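Long-range contacts in UTP--glucose-1-phosphate uridylyltransferase YngB (Bacillus subtilis, PDB 7O2N), which catalyses the formation of UDP-glucose and diphosphate from UTP and alpha-D-glucose 1-phosphate, a step in glycolipid biosynthesis: residues I41-A46 and A94-I99; I55-N60 and I99-Q104; L142-D147 and L247-R252. One frame throughout, in Å; residues are numbered along the deposited sequence.

Overall arrangement
The three contacts belong to one nucleotidyl transferase domain of the GT-A class, whose mixed sheet is built up strand by strand with helices between. Contacts 1 and 2 have centres about 15 Å apart and share Ile99 and strand 98-103; their segments alternate along the chain, interlocking helix 37-47, strand 52-57 and strand 98-103. Contact 3 comes later in the sequence. Its centre lies about 17 Å from that of contact 1, and the two meet where Glu44 and Ala45 reach Leu142. Contacts 2 and 3, with centres about 26 Å apart, sit on opposite sides of the chain's centre. Together they show local elements from distant parts of the sequence being joined into a single catalytic domain.

Contact 1 (I41-A46 and A94-I99); sequences IVEEAA and ADLANI
Leu96 meets the helical segment Ile41-Ala46 with both its side chain and its main-chain oxygen. Its CB comes first, 3.7 Å from Val42 CG1, with Leu96 CD1 also near the same methyl. The other branch diverges along the helix, and Leu96 CD2 lies 3.6 Å from the methylene CG of Glu43. Finally the main chain itself approaches, Leu96 O lying 3.6 Å from Ala46 CB, a van der Waals contact with a methyl group. Val42 and Ala46 are one helical turn apart, and the backbone bond from Ala46 N to Val42 O, 2.8 Å long, sets that spacing. The small Ala46 side chain is consistent with the close approach here, Ala46 CA to Leu96 CA being 5.9 Å.

Val42 serves as the second centre. With chi1 172° its CG1 is anti to the backbone N and projects across the gap, meeting the Leu96 chain obliquely. The same methyl reaches Ile99 CD1 at 4.2 Å and, more loosely, Ala97 CB. Ile99 bends at both torsions (chi1 -47°, chi2 -60°), which brings its CD1 back to the helix. Helix 37-47 is the crossover of a beta-alpha-beta unit between the parallel strands 6-11 and 52-57, and the contact sets it against the loop entering the next parallel strand, 98-103, of this GT-A sheet.

Further out, the polar end of Glu43 is held elsewhere: its carboxylate makes a salt bridge with Lys35 and takes a hydrogen bond from Gln39. Phe68 packs on both Val42 and Leu96, while Ile53 of strand 52-57 touches Val42 and Ala97, and backbone bonds from Asn98 to Glu51 and Ile53 fix the start of strand 98-103.

Contact 2 (I55-N60 and I99-Q104); sequences IITGRN and IHYIRQ
Strands 52-57 and 98-103 run parallel here, pairing Ile55 with Tyr101, Ile56 with Ile102 and Thr57 with Arg103. Four backbone hydrogen bonds form the tight part. Ile55 N gives to His100 O (2.8 Å), Ile102 N to Ile55 O, and Thr57 N to Ile102 O; beyond the last strand pair, Gln104 N gives to Thr57 O (3.0 Å), almost along the C=O axis. On the face bearing Ile55 and Tyr101, the two side chains lie alongside and point the same way, Ile55 CD1 being 3.5 Å from Tyr101 CE1 and 3.6 Å from Ile99 CG2. On the other face Ile56 CD1 meets Ile102 CG2 and Ile56 CG2 packs on Gln104 CB, but the rest of the exposed Ile102 side chain turns away.

The fit loosens beyond Thr57. Gly58 O lies over one face of the Arg103 guanidinium, offset toward its rim and 4.0 Å from Arg103 NE, without bonding. Arg59, exposed like Arg103, makes a salt bridge to Glu73 of the second subunit.

Within the chain's sheet strand 98-103 is the edge, strand 52-57 separates it from strand 6-11, and helix 62-67 covers the face of Ile55, Thr57 and Tyr101 through Ile64 and Glu65.

Contact 3 (L142-D147 and L247-R252); sequences LRQLMD and LLEGNR
Two flat groups, the amide of Gln144 and the carboxylate of Glu249, meet with their planes 28° apart while the chains that carry them cross at about a right angle. The amide works through its rim: Glu249 N gives a hydrogen bond to Gln144 OE1, 3.1 Å long and nearly straight at 167°, received in the carbonyl plane on a lone pair. Gln144 NE2 is as close to Glu249 OE1, at 3.1 Å, but the angle is too poor for a bond, and NE2 donates instead to Thr139 O. The carboxylate likewise looks beyond the amide, its OE1 taking Thr139 N and its OE2 Glu138 N, a pairing that would probably favour the charged form.

Gln144 reaches over by an extended chain, with CG anti to its own carbonyl carbon (chi1 -59°). Beyond the oxygen, Leu248 comes up with two carbons: its CA is 3.5 Å from Gln144 OE1 and its CD2 3.7 Å from that oxygen. The same methyl meets Leu145 CD1 at 3.8 Å, the two leucines crossing obliquely, while Leu145 also rests on Val156 and Val208 of the main sheet. An alanine at Gln144 would remove both ends of the amide bridge and would probably leave Glu249 N and Thr139 O without these partners, loosening the loop against the helix.

Helix 141-152 is thus tied to the link between strand 244-247 of the main sheet and strand 251-254, which pairs antiparallel with strand 133-136: the small two-stranded sheet that accompanies the large mixed one in this GT-A domain.

Contact 1 (I41-A46 and A94-I99)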
loop_
_atom_site.group_PDB
_atom_site.type_symbol
_atom_site.label_atom_id
_atom_site.label_comp_id
_atom_site.label_asym_id
_atom_site.label_seq_id
_atom_site.Cartn_x
_atom_site.Cartn_y
_atom_site.Cartn_z
ATOM N N ILE A 41 12.257 -6.724 -5.438
ATOM C CA ILE A 41 13.111 -7.882 -5.242
ATOM C C ILE A 41 13.359 -8.572 -6.577
ATOM O O ILE A 41 14.506 -8.886 -6.901
ATOM C CB ILE A 41 12.526 -8.876 -4.235
ATOM C CG1 ILE A 41 12.055 -8.184 -2.954
ATOM C CG2 ILE A 41 13.562 -9.945 -3.963
ATOM C CD1 ILE A 41 11.326 -9.089 -1.987
ATOM N N VAL A 42 12.284 -8.794 -7.343
ATOM C CA VAL A 42 12.416 -9.360 -8.677
ATOM C C VAL A 42 13.289 -8.468 -9.570
ATOM O O VAL A 42 14.025 -8.974 -10.409
ATOM C CB VAL A 42 11.047 -9.641 -9.323
ATOM C CG1 VAL A 42 11.184 -10.049 -10.789
ATOM C CG2 VAL A 42 10.309 -10.713 -8.541
ATOM N N GLU A 43 13.204 -7.143 -9.393
ATOM C CA GLU A 43 14.014 -6.207 -10.157
ATOM C C GLU A 43 15.492 -6.337 -9.813
ATOM O O GLU A 43 16.323 -6.436 -10.696
ATOM C CB GLU A 43 13.463 -4.803 -10.013
ATOM C CG GLU A 43 12.366 -4.563 -11.034
ATOM C CD GLU A 43 11.544 -3.317 -10.795
ATOM O OE1 GLU A 43 11.750 -2.663 -9.756
ATOM O OE2 GLU A 43 10.703 -2.994 -11.637
ATOM N N GLU A 44 15.816 -6.400 -8.525
ATOM C CA GLU A 44 17.182 -6.683 -8.120
ATOM C C GLU A 44 17.683 -7.904 -8.889
ATOM O O GLU A 44 18.660 -7.805 -9.628
ATOM C CB GLU A 44 17.281 -6.871 -6.609
ATOM C CG GLU A 44 18.691 -6.665 -6.091
ATOM C CD GLU A 44 18.861 -6.879 -4.595
ATOM O OE1 GLU A 44 18.153 -6.210 -3.784
ATOM O OE2 GLU A 44 19.716 -7.694 -4.229
ATOM N N ALA A 45 16.960 -9.019 -8.745
ATOM C CA ALA A 45 17.350 -10.300 -9.313
ATOM C C ALA A 45 17.496 -10.210 -10.834
ATOM O O ALA A 45 18.494 -10.672 -11.386
ATOM C CB ALA A 45 16.375 -11.382 -8.911
ATOM N N ALA A 46 16.511 -9.622 -11.514
ATOM C CA ALA A 46 16.581 -9.531 -12.964
ATOM C C ALA A 46 17.869 -8.831 -13.398
ATOM O O ALA A 46 18.627 -9.382 -14.196
ATOM C CB ALA A 46 15.348 -8.868 -13.533
ATOM N N ALA A 94 5.808 -8.049 -16.509
ATOM C CA ALA A 94 5.517 -9.444 -16.755
ATOM C C ALA A 94 6.673 -10.109 -17.491
ATOM O O ALA A 94 6.585 -11.294 -17.776
ATOM C CB ALA A 94 4.213 -9.543 -17.503
ATOM N N ASP A 95 7.767 -9.365 -17.735
ATOM C CA ASP A 95 8.885 -9.865 -18.526
ATOM C C ASP A 95 10.192 -9.900 -17.736
ATOM O O ASP A 95 11.213 -10.374 -18.226
ATOM C CB ASP A 95 9.014 -9.124 -19.858
ATOM C CG ASP A 95 8.320 -9.842 -21.004
ATOM O OD1 ASP A 95 7.956 -9.154 -21.984
ATOM O OD2 ASP A 95 8.157 -11.088 -20.909
ATOM N N LEU A 96 10.165 -9.441 -16.488
ATOM C CA LEU A 96 11.393 -9.343 -15.719
ATOM C C LEU A 96 12.124 -10.679 -15.644
ATOM O O LEU A 96 13.329 -10.722 -15.802
ATOM C CB LEU A 96 11.044 -8.824 -14.326
ATOM C CG LEU A 96 10.603 -7.370 -14.298
ATOM C CD1 LEU A 96 9.502 -7.170 -13.284
ATOM C CD2 LEU A 96 11.792 -6.499 -13.964
ATOM N N ALA A 97 11.412 -11.762 -15.353
ATOM C CA ALA A 97 12.054 -13.052 -15.134
ATOM C C ALA A 97 10.995 -14.123 -15.318
ATOM O O ALA A 97 9.833 -13.791 -15.514
ATOM C CB ALA A 97 12.627 -13.115 -13.740
ATOM N N ASN A 98 11.391 -15.394 -15.280
ATOM C CA ASN A 98 10.408 -16.459 -15.357
ATOM C C ASN A 98 10.042 -16.821 -13.930
ATOM O O ASN A 98 10.887 -17.358 -13.208
ATOM C CB ASN A 98 10.946 -17.701 -16.074
ATOM C CG ASN A 98 11.392 -17.450 -17.496
ATOM O OD1 ASN A 98 10.742 -16.713 -18.247
ATOM N ND2 ASN A 98 12.495 -18.078 -17.868
ATOM N N ILE A 99 8.794 -16.517 -13.551
ATOM C CA ILE A 99 8.402 -16.603 -12.159
ATOM C C ILE A 99 7.658 -17.912 -11.921
ATOM O O ILE A 99 6.562 -18.090 -12.447
ATOM C CB ILE A 99 7.537 -15.394 -11.773
ATOM C CG1 ILE A 99 8.125 -14.066 -12.242
ATOM C CG2 ILE A 99 7.304 -15.377 -10.277
ATOM C CD1 ILE A 99 9.490 -13.768 -11.687
#

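Contact 2 (I55-N60 and I99-Q104)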
loop_
_atom_site.group_PDB
_atom_site.type_symbol
_atom_site.label_atom_id
_atom_site.label_comp_id
_atom_site.label_asym_id
_atom_site.label_seq_id
_atom_site.Cartn_x
_atom_site.Cartn_y
_atom_site.Cartn_z
ATOM N N ILE A 55 9.080 -18.492 -6.159
ATOM C CA ILE A 55 8.506 -17.882 -4.978
ATOM C C ILE A 55 7.830 -18.990 -4.188
ATOM O O ILE A 55 7.012 -19.733 -4.730
ATOM C CB ILE A 55 7.506 -16.782 -5.371
ATOM C CG1 ILE A 55 8.175 -15.697 -6.214
ATOM C CG2 ILE A 55 6.817 -16.225 -4.135
ATOM C CD1 ILE A 55 7.225 -14.659 -6.710
ATOM N N ILE A 56 8.236 -19.134 -2.925
ATOM C CA ILE A 56 7.567 -20.041 -2.013
ATOM C C ILE A 56 6.447 -19.197 -1.421
ATOM O O ILE A 56 6.686 -18.291 -0.623
ATOM C CB ILE A 56 8.517 -20.570 -0.917
ATOM C CG1 ILE A 56 9.943 -20.920 -1.381
ATOM C CG2 ILE A 56 7.867 -21.674 -0.107
ATOM C CD1 ILE A 56 10.089 -21.748 -2.634
ATOM N N THR A 57 5.229 -19.443 -1.898
ATOM C CA THR A 57 4.098 -18.625 -1.512
ATOM C C THR A 57 3.218 -19.438 -0.567
ATOM O O THR A 57 3.435 -20.631 -0.402
ATOM C CB THR A 57 3.370 -18.129 -2.770
ATOM O OG1 THR A 57 2.260 -17.314 -2.380
ATOM C CG2 THR A 57 2.856 -19.251 -3.646
ATOM N N GLY A 58 2.207 -18.788 0.009
ATOM C CA GLY A 58 1.205 -19.428 0.849
ATOM C C GLY A 58 -0.220 -19.163 0.356
ATOM O O GLY A 58 -0.427 -18.884 -0.827
ATOM N N ARG A 59 -1.193 -19.243 1.279
ATOM C CA ARG A 59 -2.607 -19.103 0.958
ATOM C C ARG A 59 -2.954 -17.632 0.745
ATOM O O ARG A 59 -2.378 -16.741 1.377
ATOM C CB ARG A 59 -3.454 -19.711 2.076
ATOM C CG ARG A 59 -3.854 -21.163 1.840
ATOM C CD ARG A 59 -4.176 -21.983 3.090
ATOM N NE ARG A 59 -3.223 -23.027 3.473
ATOM C CZ ARG A 59 -2.070 -22.821 4.115
ATOM N NH1 ARG A 59 -1.703 -21.596 4.454
ATOM N NH2 ARG A 59 -1.278 -23.837 4.411
ATOM N N ASN A 60 -3.923 -17.404 -0.150
ATOM C CA ASN A 60 -4.444 -16.085 -0.500
ATOM C C ASN A 60 -3.313 -15.120 -0.829
ATOM O O ASN A 60 -3.364 -13.970 -0.404
ATOM C CB ASN A 60 -5.300 -15.447 0.600
ATOM C CG ASN A 60 -6.084 -16.465 1.402
ATOM O OD1 ASN A 60 -5.541 -17.152 2.272
ATOM N ND2 ASN A 60 -7.369 -16.565 1.118
ATOM N N ILE A 99 8.794 -16.517 -13.551
ATOM C CA ILE A 99 8.402 -16.603 -12.159
ATOM C C ILE A 99 7.658 -17.912 -11.921
ATOM O O ILE A 99 6.562 -18.090 -12.447
ATOM C CB ILE A 99 7.537 -15.394 -11.773
ATOM C CG1 ILE A 99 8.125 -14.066 -12.242
ATOM C CG2 ILE A 99 7.304 -15.377 -10.277
ATOM C CD1 ILE A 99 9.490 -13.768 -11.687
ATOM N N HIS A 100 8.249 -18.789 -11.103
ATOM C CA HIS A 100 7.629 -20.046 -10.702
ATOM C C HIS A 100 7.099 -19.924 -9.270
ATOM O O HIS A 100 7.630 -19.132 -8.506
ATOM C CB HIS A 100 8.667 -21.176 -10.808
ATOM C CG HIS A 100 9.317 -21.276 -12.149
ATOM N ND1 HIS A 100 9.932 -20.206 -12.761
ATOM C CD2 HIS A 100 9.452 -22.308 -13.002
ATOM C CE1 HIS A 100 10.399 -20.571 -13.934
ATOM N NE2 HIS A 100 10.129 -21.858 -14.099
ATOM N N TYR A 101 6.072 -20.714 -8.914
ATOM C CA TYR A 101 5.506 -20.736 -7.567
ATOM C C TYR A 101 5.403 -22.149 -7.003
ATOM O O TYR A 101 5.146 -23.116 -7.710
ATOM C CB TYR A 101 4.091 -20.163 -7.544
ATOM C CG TYR A 101 4.062 -18.785 -8.122
ATOM C CD1 TYR A 101 4.481 -17.691 -7.380
ATOM C CD2 TYR A 101 3.698 -18.589 -9.439
ATOM C CE1 TYR A 101 4.510 -16.419 -7.936
ATOM C CE2 TYR A 101 3.721 -17.325 -10.009
ATOM C CZ TYR A 101 4.139 -16.235 -9.259
ATOM O OH TYR A 101 4.150 -14.981 -9.806
ATOM N N ILE A 102 5.579 -22.252 -5.695
ATOM C CA ILE A 102 5.280 -23.479 -4.987
ATOM C C ILE A 102 4.597 -23.070 -3.699
ATOM O O ILE A 102 4.899 -22.015 -3.152
ATOM C CB ILE A 102 6.558 -24.292 -4.697
ATOM C CG1 ILE A 102 6.238 -25.622 -4.020
ATOM C CG2 ILE A 102 7.573 -23.501 -3.890
ATOM C CD1 ILE A 102 6.188 -26.783 -4.959
ATOM N N ARG A 103 3.675 -23.902 -3.232
ATOM C CA ARG A 103 3.081 -23.584 -1.948
ATOM C C ARG A 103 3.881 -24.229 -0.826
ATOM O O ARG A 103 4.146 -25.424 -0.877
ATOM C CB ARG A 103 1.625 -24.022 -1.926
ATOM C CG ARG A 103 0.711 -22.824 -1.826
ATOM C CD ARG A 103 -0.097 -22.549 -3.066
ATOM N NE ARG A 103 -1.411 -22.378 -2.466
ATOM C CZ ARG A 103 -2.421 -21.721 -3.004
ATOM N NH1 ARG A 103 -2.290 -21.132 -4.185
ATOM N NH2 ARG A 103 -3.563 -21.667 -2.342
ATOM N N GLN A 104 4.274 -23.435 0.173
ATOM C CA GLN A 104 4.814 -24.011 1.390
ATOM C C GLN A 104 3.653 -24.681 2.108
ATOM O O GLN A 104 2.584 -24.082 2.249
ATOM C CB GLN A 104 5.405 -22.914 2.255
ATOM C CG GLN A 104 6.509 -23.439 3.153
ATOM C CD GLN A 104 6.968 -22.377 4.122
ATOM O OE1 GLN A 104 6.206 -21.469 4.491
ATOM N NE2 GLN A 104 8.215 -22.516 4.550
#

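Contact 3 (L142-D147 and L247-R252)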
loop_
_atom_site.group_PDB
_atom_site.type_symbol
_atom_site.label_atom_id
_atom_site.label_comp_id
_atom_site.label_asym_id
_atom_site.label_seq_id
_atom_site.Cartn_x
_atom_site.Cartn_y
_atom_site.Cartn_z
ATOM N N LEU A 142 22.669 -8.106 -5.306
ATOM C CA LEU A 142 22.900 -9.536 -5.493
ATOM C C LEU A 142 24.052 -9.796 -6.462
ATOM O O LEU A 142 24.871 -10.676 -6.193
ATOM C CB LEU A 142 21.613 -10.217 -5.965
ATOM C CG LEU A 142 21.737 -11.684 -6.365
ATOM C CD1 LEU A 142 21.902 -12.553 -5.126
ATOM C CD2 LEU A 142 20.497 -12.100 -7.148
ATOM N N ARG A 143 24.104 -9.029 -7.569
ATOM C CA ARG A 143 25.177 -9.129 -8.548
ATOM C C ARG A 143 26.531 -9.143 -7.849
ATOM O O ARG A 143 27.430 -9.852 -8.270
ATOM C CB ARG A 143 25.213 -7.889 -9.442
ATOM C CG ARG A 143 26.250 -7.971 -10.549
ATOM C CD ARG A 143 25.484 -8.328 -11.797
ATOM N NE ARG A 143 26.332 -8.747 -12.897
ATOM C CZ ARG A 143 27.168 -9.779 -12.857
ATOM N NH1 ARG A 143 27.285 -10.505 -11.763
ATOM N NH2 ARG A 143 27.869 -10.094 -13.928
ATOM N N GLN A 144 26.657 -8.325 -6.794
ATOM C CA GLN A 144 27.889 -8.156 -6.046
ATOM C C GLN A 144 28.248 -9.436 -5.299
ATOM O O GLN A 144 29.430 -9.767 -5.228
ATOM C CB GLN A 144 27.775 -6.978 -5.078
ATOM C CG GLN A 144 27.458 -5.629 -5.726
ATOM C CD GLN A 144 27.269 -4.540 -4.691
ATOM O OE1 GLN A 144 27.686 -4.670 -3.529
ATOM N NE2 GLN A 144 26.614 -3.454 -5.093
ATOM N N LEU A 145 27.244 -10.137 -4.742
ATOM C CA LEU A 145 27.446 -11.429 -4.092
ATOM C C LEU A 145 27.901 -12.465 -5.111
ATOM O O LEU A 145 28.704 -13.346 -4.781
ATOM C CB LEU A 145 26.127 -11.919 -3.490
ATOM C CG LEU A 145 25.844 -11.505 -2.057
ATOM C CD1 LEU A 145 25.011 -10.242 -2.069
ATOM C CD2 LEU A 145 25.094 -12.610 -1.332
ATOM N N MET A 146 27.333 -12.357 -6.329
ATOM C CA MET A 146 27.564 -13.325 -7.390
ATOM C C MET A 146 29.025 -13.228 -7.843
ATOM O O MET A 146 29.659 -14.232 -8.191
ATOM C CB MET A 146 26.617 -13.098 -8.578
ATOM C CG MET A 146 25.224 -13.725 -8.444
ATOM S SD MET A 146 23.941 -12.915 -9.518
ATOM C CE MET A 146 24.511 -13.388 -11.146
ATOM N N ASP A 147 29.563 -12.002 -7.799
ATOM C CA ASP A 147 30.901 -11.725 -8.289
ATOM C C ASP A 147 31.925 -12.336 -7.339
ATOM O O ASP A 147 32.926 -12.893 -7.795
ATOM C CB ASP A 147 31.047 -10.256 -8.684
ATOM C CG ASP A 147 30.240 -9.955 -9.927
ATOM O OD1 ASP A 147 29.514 -10.858 -10.375
ATOM O OD2 ASP A 147 30.339 -8.834 -10.443
ATOM N N LEU A 247 30.872 -7.085 1.523
ATOM C CA LEU A 247 30.339 -5.820 1.996
ATOM C C LEU A 247 29.645 -5.169 0.807
ATOM O O LEU A 247 30.183 -5.139 -0.296
ATOM C CB LEU A 247 31.471 -4.945 2.535
ATOM C CG LEU A 247 31.039 -3.739 3.376
ATOM C CD1 LEU A 247 30.841 -4.083 4.857
ATOM C CD2 LEU A 247 32.038 -2.607 3.206
ATOM N N LEU A 248 28.416 -4.707 1.036
ATOM C CA LEU A 248 27.567 -4.265 -0.051
ATOM C C LEU A 248 27.700 -2.757 -0.234
ATOM O O LEU A 248 27.611 -1.985 0.724
ATOM C CB LEU A 248 26.127 -4.652 0.288
ATOM C CG LEU A 248 25.838 -6.151 0.291
ATOM C CD1 LEU A 248 24.584 -6.463 1.085
ATOM C CD2 LEU A 248 25.703 -6.666 -1.126
ATOM N N GLU A 249 27.786 -2.352 -1.499
ATOM C CA GLU A 249 28.074 -0.986 -1.874
ATOM C C GLU A 249 26.926 -0.030 -1.540
ATOM O O GLU A 249 27.188 1.041 -0.991
ATOM C CB GLU A 249 28.595 -0.919 -3.310
ATOM C CG GLU A 249 28.224 0.356 -4.045
ATOM C CD GLU A 249 27.273 0.189 -5.219
ATOM O OE1 GLU A 249 27.531 -0.680 -6.074
ATOM O OE2 GLU A 249 26.294 0.946 -5.287
ATOM N N GLY A 250 25.675 -0.390 -1.844
ATOM C CA GLY A 250 24.635 0.635 -1.969
ATOM C C GLY A 250 24.004 1.159 -0.669
ATOM O O GLY A 250 24.418 0.831 0.448
ATOM N N ASN A 251 22.939 1.952 -0.842
ATOM C CA ASN A 251 22.178 2.536 0.254
ATOM C C ASN A 251 20.970 1.679 0.580
ATOM O O ASN A 251 20.196 1.348 -0.318
ATOM C CB ASN A 251 21.643 3.922 -0.083
ATOM C CG ASN A 251 22.684 4.981 0.185
ATOM O OD1 ASN A 251 23.288 4.995 1.264
ATOM N ND2 ASN A 251 22.934 5.824 -0.807
ATOM N N ARG A 252 20.802 1.377 1.873
ATOM C CA ARG A 252 19.900 0.317 2.298
ATOM C C ARG A 252 18.704 0.838 3.107
ATOM O O ARG A 252 18.863 1.457 4.157
ATOM C CB ARG A 252 20.692 -0.713 3.098
ATOM C CG ARG A 252 19.793 -1.615 3.920
ATOM C CD ARG A 252 20.526 -2.764 4.549
ATOM N NE ARG A 252 19.493 -3.407 5.347
ATOM C CZ ARG A 252 19.302 -3.164 6.638
ATOM N NH1 ARG A 252 20.122 -2.323 7.262
ATOM N NH2 ARG A 252 18.323 -3.786 7.283
#